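Local coordinates for lipid binding protein (Grifola frondosa, PDB 5H0Q), which probably binds membrane domains that contain sphingomyelin together with cholesterol, a selectivity that makes it usable as a probe of such domains, at residues 46-51 / 193-198; 100-105 / 130-135. All blocks are in the same frame, centred on the assembly; numbering follows the deposited sequence.

Contact 1: 46-51 / 193-198; sequences KRQAEL and TAYVEY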
loop_
_atom_site.group_PDB
_atom_site.type_symbol
_atom_site.label_atom_id
_atom_site.label_comp_id
_atom_site.label_asym_id
_atom_site.label_seq_id
_atom_site.Cartn_x
_atom_site.Cartn_y
_atom_site.Cartn_z
ATOM N N LYS A 46 -6.665 6.374 12.395
ATOM C CA LYS A 46 -7.170 5.862 13.669
ATOM C C LYS A 46 -6.915 4.360 13.796
ATOM O O LYS A 46 -6.575 3.867 14.880
ATOM C CB LYS A 46 -8.661 6.175 13.800
ATOM C CG LYS A 46 -9.300 5.746 15.095
ATOM C CD LYS A 46 -10.799 5.961 15.029
ATOM C CE LYS A 46 -11.453 5.697 16.377
ATOM N NZ LYS A 46 -12.921 5.927 16.333
ATOM N N ARG A 47 -7.074 3.612 12.698
ATOM C CA ARG A 47 -6.804 2.179 12.754
ATOM C C ARG A 47 -5.312 1.900 12.915
ATOM O O ARG A 47 -4.923 0.980 13.652
ATOM C CB ARG A 47 -7.342 1.491 11.495
ATOM C CG ARG A 47 -7.092 -0.009 11.441
ATOM C CD ARG A 47 -7.725 -0.707 12.651
ATOM N NE ARG A 47 -7.731 -2.156 12.490
ATOM C CZ ARG A 47 -7.902 -3.018 13.488
ATOM N NH1 ARG A 47 -8.074 -2.593 14.727
ATOM N NH2 ARG A 47 -7.889 -4.317 13.246
ATOM N N GLN A 48 -4.454 2.669 12.234
ATOM C CA GLN A 48 -3.018 2.524 12.478
ATOM C C GLN A 48 -2.702 2.716 13.959
ATOM O O GLN A 48 -1.904 1.962 14.534
ATOM C CB GLN A 48 -2.226 3.525 11.645
ATOM C CG GLN A 48 -2.156 3.197 10.145
ATOM C CD GLN A 48 -1.510 4.304 9.360
ATOM O OE1 GLN A 48 -2.010 5.424 9.343
ATOM N NE2 GLN A 48 -0.416 4.003 8.688
ATOM N N ALA A 49 -3.313 3.723 14.595
ATOM C CA ALA A 49 -3.037 3.975 16.003
ATOM C C ALA A 49 -3.508 2.817 16.869
ATOM O O ALA A 49 -2.809 2.429 17.813
ATOM C CB ALA A 49 -3.704 5.283 16.433
ATOM N N GLU A 50 -4.714 2.289 16.598
ATOM C CA GLU A 50 -5.219 1.128 17.335
ATOM C C GLU A 50 -4.225 -0.019 17.285
ATOM O O GLU A 50 -3.903 -0.629 18.311
ATOM C CB GLU A 50 -6.538 0.620 16.752
ATOM C CG GLU A 50 -7.761 1.491 16.856
ATOM C CD GLU A 50 -8.908 0.902 16.038
ATOM O OE1 GLU A 50 -9.678 1.679 15.436
ATOM O OE2 GLU A 50 -9.023 -0.340 15.975
ATOM N N LEU A 51 -3.814 -0.382 16.064
ATOM C CA LEU A 51 -2.893 -1.498 15.875
ATOM C C LEU A 51 -1.575 -1.262 16.601
ATOM O O LEU A 51 -1.010 -2.189 17.190
ATOM C CB LEU A 51 -2.640 -1.739 14.374
ATOM C CG LEU A 51 -3.846 -2.265 13.602
ATOM C CD1 LEU A 51 -3.545 -2.261 12.102
ATOM C CD2 LEU A 51 -4.209 -3.661 14.073
ATOM N N THR A 193 8.460 1.333 15.402
ATOM C CA THR A 193 7.049 1.067 15.116
ATOM C C THR A 193 6.580 2.179 14.179
ATOM O O THR A 193 6.129 3.237 14.617
ATOM C CB THR A 193 6.209 0.967 16.406
ATOM O OG1 THR A 193 6.513 2.048 17.284
ATOM C CG2 THR A 193 6.545 -0.286 17.125
ATOM N N ALA A 194 6.700 1.935 12.874
ATOM C CA ALA A 194 6.634 2.992 11.869
ATOM C C ALA A 194 5.304 2.989 11.130
ATOM O O ALA A 194 4.798 1.931 10.744
ATOM C CB ALA A 194 7.766 2.844 10.854
ATOM N N TYR A 195 4.751 4.181 10.926
ATOM C CA TYR A 195 3.620 4.332 10.021
ATOM C C TYR A 195 4.137 4.251 8.601
ATOM O O TYR A 195 5.142 4.888 8.247
ATOM C CB TYR A 195 2.912 5.668 10.228
ATOM C CG TYR A 195 1.961 5.731 11.408
ATOM C CD1 TYR A 195 0.791 6.474 11.328
ATOM C CD2 TYR A 195 2.229 5.057 12.570
ATOM C CE1 TYR A 195 -0.080 6.554 12.395
ATOM C CE2 TYR A 195 1.366 5.143 13.658
ATOM C CZ TYR A 195 0.211 5.879 13.556
ATOM O OH TYR A 195 -0.655 5.960 14.627
ATOM N N VAL A 196 3.426 3.496 7.771
ATOM C CA VAL A 196 3.750 3.371 6.354
ATOM C C VAL A 196 2.497 3.736 5.581
ATOM O O VAL A 196 1.394 3.346 5.978
ATOM C CB VAL A 196 4.211 1.943 6.019
ATOM C CG1 VAL A 196 4.393 1.767 4.510
ATOM C CG2 VAL A 196 5.478 1.642 6.736
ATOM N N GLU A 197 2.666 4.472 4.473
ATOM C CA GLU A 197 1.563 4.804 3.574
ATOM C C GLU A 197 1.950 4.471 2.141
ATOM O O GLU A 197 3.022 4.864 1.676
ATOM C CB GLU A 197 1.176 6.275 3.638
ATOM C CG GLU A 197 -0.001 6.670 2.696
ATOM C CD GLU A 197 -0.329 8.154 2.742
ATOM O OE1 GLU A 197 0.501 8.944 2.269
ATOM O OE2 GLU A 197 -1.408 8.513 3.258
ATOM N N TYR A 198 1.079 3.743 1.450
ATOM C CA TYR A 198 1.185 3.525 0.009
ATOM C C TYR A 198 0.013 4.213 -0.670
ATOM O O TYR A 198 -1.134 4.011 -0.261
ATOM C CB TYR A 198 1.155 2.030 -0.301
ATOM C CG TYR A 198 2.301 1.270 0.280
ATOM C CD1 TYR A 198 3.587 1.406 -0.229
ATOM C CD2 TYR A 198 2.119 0.450 1.389
ATOM C CE1 TYR A 198 4.662 0.724 0.339
ATOM C CE2 TYR A 198 3.177 -0.245 1.949
ATOM C CZ TYR A 198 4.444 -0.100 1.434
ATOM O OH TYR A 198 5.510 -0.776 1.974
#
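Tyr195 meets Gln48 and Ala49 where helix 41-55 packs on the face of the sheet that carries strand 193-201. The helix runs nearly against the strand, at 153° between their directions, and the short axes come within 10.1 Å. At Tyr195 the ring swings beside the backbone N (chi1 -80°), which carries it out alongside the helix instead of under it. Gln48 then lies over one ring face: its CB stands 4.1 Å from the ring centroid in a CH-pi contact, offset toward the rim. From there the amide continues over the CD1 side of the ring, with Gln48 OE1 3.6 Å from Tyr195 CD1. The ring's far end reaches Ala49 of the helix, Tyr195 OH lying 3.4 Å from Ala49 CA, while Ala49 CB also touches the hydroxyl. One step on, Val196 offers its main chain more than its side chain, for Gln48 NE2 sits 3.3 Å from Val196 O. With its chain extended beyond CG (chi2 173°), Gln48 carries its amide to the neighbouring strand 60-68, where NE2 donates to Leu62 O and OE1 accepts from Arg64 NH1. Beyond it, Glu197 is salt-bridged to Arg64 and Lys37. The chemistry thus joins an apolar contact on the partly exposed Tyr195 ring to a buried polar anchor: the neutral Gln48 amide is gripped at both ends, its oxygen by the Arg64 guanidinium and its nitrogen by the Leu62 carbonyl, which fixes its rotation and satisfies a buried polar group.

Contact 2: 100-105 / 130-135; sequences TVFIHT and SGWQNP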
loop_
_atom_site.group_PDB
_atom_site.type_symbol
_atom_site.label_atom_id
_atom_site.label_comp_id
_atom_site.label_asym_id
_atom_site.label_seq_id
_atom_site.Cartn_x
_atom_site.Cartn_y
_atom_site.Cartn_z
ATOM N N THR A 100 -7.129 0.420 2.841
ATOM C CA THR A 100 -7.037 -0.663 3.798
ATOM C C THR A 100 -5.865 -0.408 4.742
ATOM O O THR A 100 -4.970 0.394 4.464
ATOM C CB THR A 100 -6.923 -2.013 3.114
ATOM O OG1 THR A 100 -7.155 -3.036 4.080
ATOM C CG2 THR A 100 -5.566 -2.208 2.452
ATOM N N VAL A 101 -5.910 -1.071 5.895
ATOM C CA VAL A 101 -4.906 -0.912 6.939
ATOM C C VAL A 101 -4.559 -2.287 7.473
ATOM O O VAL A 101 -5.444 -3.115 7.709
ATOM C CB VAL A 101 -5.409 -0.010 8.084
ATOM C CG1 VAL A 101 -4.361 0.086 9.190
ATOM C CG2 VAL A 101 -5.748 1.366 7.535
ATOM N N PHE A 102 -3.275 -2.521 7.706
ATOM C CA PHE A 102 -2.864 -3.754 8.350
ATOM C C PHE A 102 -1.549 -3.525 9.074
ATOM O O PHE A 102 -0.856 -2.529 8.850
ATOM C CB PHE A 102 -2.734 -4.898 7.330
ATOM C CG PHE A 102 -1.669 -4.676 6.271
ATOM C CD1 PHE A 102 -0.360 -5.064 6.491
ATOM C CD2 PHE A 102 -1.987 -4.108 5.054
ATOM C CE1 PHE A 102 0.620 -4.857 5.528
ATOM C CE2 PHE A 102 -1.022 -3.923 4.079
ATOM C CZ PHE A 102 0.285 -4.297 4.324
ATOM N N ILE A 103 -1.219 -4.462 9.957
ATOM C CA ILE A 103 0.052 -4.452 10.651
ATOM C C ILE A 103 0.899 -5.614 10.155
ATOM O O ILE A 103 0.400 -6.685 9.814
ATOM C CB ILE A 103 -0.151 -4.497 12.187
ATOM C CG1 ILE A 103 1.185 -4.345 12.916
ATOM C CG2 ILE A 103 -0.821 -5.777 12.628
ATOM C CD1 ILE A 103 1.063 -4.190 14.419
ATOM N N HIS A 104 2.197 -5.390 10.133
ATOM C CA HIS A 104 3.172 -6.457 9.964
ATOM C C HIS A 104 4.223 -6.263 11.039
ATOM O O HIS A 104 4.694 -5.142 11.232
ATOM C CB HIS A 104 3.797 -6.410 8.562
ATOM C CG HIS A 104 4.534 -7.652 8.200
ATOM N ND1 HIS A 104 5.869 -7.837 8.483
ATOM C CD2 HIS A 104 4.125 -8.782 7.566
ATOM C CE1 HIS A 104 6.256 -9.017 8.023
ATOM N NE2 HIS A 104 5.214 -9.613 7.472
ATOM N N THR A 105 4.575 -7.329 11.744
ATOM C CA THR A 105 5.466 -7.214 12.889
ATOM C C THR A 105 6.623 -8.184 12.766
ATOM O O THR A 105 6.570 -9.156 12.018
ATOM C CB THR A 105 4.756 -7.508 14.222
ATOM O OG1 THR A 105 4.551 -8.921 14.374
ATOM C CG2 THR A 105 3.435 -6.812 14.292
ATOM N N SER A 130 4.468 -3.491 -3.182
ATOM C CA SER A 130 4.580 -2.548 -2.083
ATOM C C SER A 130 5.284 -3.255 -0.935
ATOM O O SER A 130 4.713 -4.156 -0.314
ATOM C CB SER A 130 3.208 -2.044 -1.667
ATOM O OG SER A 130 2.556 -1.460 -2.782
ATOM N N GLY A 131 6.513 -2.847 -0.668
ATOM C CA GLY A 131 7.340 -3.533 0.295
ATOM C C GLY A 131 7.873 -2.613 1.375
ATOM O O GLY A 131 8.035 -1.410 1.185
ATOM N N TRP A 132 8.184 -3.220 2.506
ATOM C CA TRP A 132 8.744 -2.499 3.629
ATOM C C TRP A 132 9.872 -3.328 4.210
ATOM O O TRP A 132 9.928 -4.546 4.058
ATOM C CB TRP A 132 7.669 -2.204 4.695
ATOM C CG TRP A 132 7.016 -3.482 5.181
ATOM C CD1 TRP A 132 7.424 -4.279 6.218
ATOM C CD2 TRP A 132 5.907 -4.141 4.583
ATOM N NE1 TRP A 132 6.601 -5.376 6.321
ATOM C CE2 TRP A 132 5.677 -5.326 5.311
ATOM C CE3 TRP A 132 5.072 -3.843 3.492
ATOM C CZ2 TRP A 132 4.648 -6.202 4.988
ATOM C CZ3 TRP A 132 4.052 -4.680 3.205
ATOM C CH2 TRP A 132 3.855 -5.863 3.926
ATOM N N GLN A 133 10.775 -2.647 4.894
ATOM C CA GLN A 133 11.891 -3.307 5.564
ATOM C C GLN A 133 12.253 -2.394 6.725
ATOM O O GLN A 133 12.777 -1.294 6.509
ATOM C CB GLN A 133 13.056 -3.527 4.608
ATOM C CG GLN A 133 14.211 -4.356 5.186
ATOM C CD GLN A 133 15.186 -3.536 6.015
ATOM O OE1 GLN A 133 15.301 -3.721 7.237
ATOM N NE2 GLN A 133 15.896 -2.626 5.365
ATOM N N ASN A 134 11.909 -2.827 7.936
ATOM C CA ASN A 134 12.094 -2.029 9.142
ATOM C C ASN A 134 13.031 -2.803 10.059
ATOM O O ASN A 134 12.613 -3.813 10.653
ATOM C CB ASN A 134 10.755 -1.749 9.823
ATOM C CG ASN A 134 10.837 -0.565 10.761
ATOM O OD1 ASN A 134 11.821 0.178 10.718
ATOM N ND2 ASN A 134 9.790 -0.352 11.566
ATOM N N PRO A 135 14.289 -2.400 10.190
ATOM C CA PRO A 135 15.293 -3.269 10.808
ATOM C C PRO A 135 15.301 -3.205 12.326
ATOM O O PRO A 135 14.971 -2.188 12.934
ATOM C CB PRO A 135 16.609 -2.715 10.257
ATOM C CG PRO A 135 16.339 -1.277 10.083
ATOM C CD PRO A 135 14.893 -1.176 9.640
#
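His104 and Trp132 lie on strands of two different sheets that face each other, and even at this closest pairing their CA atoms are 9.3 Å apart, so side chains alone bridge the gap. Trp132 reaches across it. Its CG sits between the backbone N and the carbonyl carbon (chi1 57°), which sends the indole toward strand 99-105. There the indole edge meets the face of His104 in an offset edge-to-face pair, the planes 62° apart, and Trp132 CZ2 lies 3.5 Å from His104 CG, displaced toward the imidazole rim. The pyrrole nitrogen is close as well, Trp132 NE1 being 3.4 Å from His104 ND1. Phe102, from the same strand as His104, meets the adjoining benzo end of the indole: its CE1 is 3.7 Å from Trp132 CH2, and the two six-membered rings are inclined at 56°. The imidazole is held by hydroxyls from the facing sheet, ND1 by Ser114 and NE2 by Ser80, while Val61 packs against both His104 and Trp132. This buried aromatic cluster therefore pairs dispersion between rings with a polar grip: two serines fix the flip of the imidazole and satisfy its nitrogens, leaving its face to receive the indole.

Taken together, the contacts show how one sheet can be packed differently on its two faces. Contact 1 places helix 41-55 on the outer face and is only partly buried; contact 2, with every touching residue buried, joins the inner face to the five-stranded antiparallel sheet. Strands 193-201 and 99-105 belong to the same sheet, flanking strand 60-68. Outside, a buried glutamine amide and a partly exposed tyrosine mix polar and apolar contacts; inside, aromatic rings dominate. The contacts also meet directly: Arg47 CG packs on Val101 CG1, and Tyr198 OH probably hydrogen-bonds to Gly131 O (2.7 Å), linking strand 193-201 to the facing sheet.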